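Side-chain contact in P91 (PDB 4ZI5), which hydrolyses phosphotriesters promiscuously and has an alpha/beta-hydrolase fold of the dienelactone hydrolase family: residues A[138-142]-A[143-147]. Residues are numbered along the deposited sequence; the frame is centred on the assembly and turned at random.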
loop_
_atom_site.group_PDB
_atom_site.type_symbol
_atom_site.label_atom_id
_atom_site.label_comp_id
_atom_site.label_asym_id
_atom_site.label_seq_id
_atom_site.Cartn_x
_atom_site.Cartn_y
_atom_site.Cartn_z
ATOM N N LEU A 138 3.455 17.162 4.261
ATOM C CA LEU A 138 4.497 16.730 5.191
ATOM C C LEU A 138 5.074 17.908 5.987
ATOM O O LEU A 138 5.270 17.785 7.203
ATOM C CB LEU A 138 5.583 15.956 4.452
ATOM C CG LEU A 138 6.688 15.394 5.340
ATOM C CD1 LEU A 138 6.143 14.524 6.446
ATOM C CD2 LEU A 138 7.678 14.599 4.481
ATOM N N GLU A 139 5.297 19.044 5.324
ATOM C CA GLU A 139 5.693 20.278 6.029
ATOM C C GLU A 139 4.681 20.659 7.101
ATOM O O GLU A 139 5.042 20.943 8.256
ATOM C CB GLU A 139 5.896 21.452 5.043
ATOM C CG GLU A 139 7.051 21.262 4.063
ATOM C CD GLU A 139 8.339 21.019 4.785
ATOM O OE1 GLU A 139 8.803 21.974 5.426
ATOM O OE2 GLU A 139 8.893 19.878 4.726
ATOM N N LEU A 140 3.407 20.648 6.736
ATOM C CA LEU A 140 2.348 20.996 7.681
ATOM C C LEU A 140 2.279 20.028 8.856
ATOM O O LEU A 140 2.170 20.468 10.020
ATOM C CB LEU A 140 0.998 21.081 6.979
ATOM C CG LEU A 140 -0.227 21.458 7.822
ATOM C CD1 LEU A 140 -0.119 22.823 8.489
ATOM C CD2 LEU A 140 -1.442 21.397 6.918
ATOM N N ALA A 141 2.368 18.728 8.575
ATOM C CA ALA A 141 2.399 17.742 9.663
ATOM C C ALA A 141 3.586 17.955 10.596
ATOM O O ALA A 141 3.444 17.794 11.807
ATOM C CB ALA A 141 2.403 16.317 9.111
ATOM N N ARG A 142 4.740 18.341 10.046
ATOM C CA ARG A 142 5.933 18.605 10.864
ATOM C C ARG A 142 5.829 19.810 11.822
ATOM O O ARG A 142 6.630 19.902 12.744
ATOM C CB ARG A 142 7.173 18.785 9.979
ATOM C CG ARG A 142 7.655 17.462 9.385
ATOM C CD ARG A 142 8.578 17.733 8.207
ATOM N NE ARG A 142 9.313 16.531 7.814
ATOM C CZ ARG A 142 9.947 16.364 6.653
ATOM N NH1 ARG A 142 9.915 17.312 5.702
ATOM N NH2 ARG A 142 10.592 15.214 6.436
ATOM N N THR A 143 4.839 20.693 11.623
ATOM C CA THR A 143 4.543 21.759 12.590
ATOM C C THR A 143 3.841 21.244 13.838
ATOM O O THR A 143 3.686 22.004 14.792
ATOM C CB THR A 143 3.677 22.892 11.989
ATOM O OG1 THR A 143 2.366 22.398 11.693
ATOM C CG2 THR A 143 4.292 23.478 10.755
ATOM N N GLY A 144 3.389 19.993 13.838
ATOM C CA GLY A 144 2.595 19.427 14.916
ATOM C C GLY A 144 1.127 19.713 14.767
ATOM O O GLY A 144 0.386 19.568 15.721
ATOM N N ALA A 145 0.680 20.112 13.580
ATOM C CA ALA A 145 -0.742 20.372 13.394
ATOM C C ALA A 145 -1.596 19.154 13.762
ATOM O O ALA A 145 -1.162 18.007 13.564
ATOM C CB ALA A 145 -1.007 20.783 11.961
ATOM N N PRO A 146 -2.810 19.377 14.326
ATOM C CA PRO A 146 -3.644 18.275 14.825
ATOM C C PRO A 146 -4.410 17.537 13.707
ATOM O O PRO A 146 -5.650 17.439 13.722
ATOM C CB PRO A 146 -4.591 18.984 15.818
ATOM C CG PRO A 146 -4.779 20.317 15.202
ATOM C CD PRO A 146 -3.426 20.694 14.626
ATOM N N LEU A 147 -3.646 17.011 12.766
ATOM C CA LEU A 147 -4.163 16.215 11.664
ATOM C C LEU A 147 -4.234 14.751 12.058
ATOM O O LEU A 147 -3.340 14.206 12.699
ATOM C CB LEU A 147 -3.247 16.369 10.452
ATOM C CG LEU A 147 -3.254 17.768 9.827
ATOM C CD1 LEU A 147 -2.015 17.972 8.987
ATOM C CD2 LEU A 147 -4.480 17.977 8.970
HETATM O O HOH W 1 1.110 16.566 12.793
#
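Thr143 and Gly144 close the C-terminal end of helix 132-142 over Leu140 and Ala141 in a Schellman-type turn, where the chain of this alpha/beta hydrolase turns toward strand 149-153. Backbone bonds make the turn: Gly144, at positive phi (86°), gives its N to Ala141 O (3.0 Å), while Thr143 N reaches Leu140 O (3.1 Å) and Glu139 O only weakly. The classic second bond, from Ala145 N to Leu140 O, is not made; the Thr143 hydroxyl stands in for it, OG1 donating to Leu140 O at 2.6 Å in the carbonyl plane and taking a weak, long bond from Ala145 N. A chi1 of 67° swings OG1 back over the last turn, toward Leu140 O.

Apolar contacts flank these bonds. Leu140 CD1 rests on Ala145 CB (4.1 Å), and its other methyl, CD2, meets Leu147 CD1 (4.0 Å), the two leucine side chains crossing at about a right angle.

On the helix itself, Arg142 NH1 meets Glu139 OE2 at 2.9 Å in a salt bridge lying in the guanidinium plane. Arg100 and Arg104 of helix 100-115 also pair with Glu139, and Glu194 with Arg142, tying this helix end to its neighbours. One water spans the turn by donating to two carbonyls, its oxygen 2.8 Å from both Ala141 O and Ala145 O.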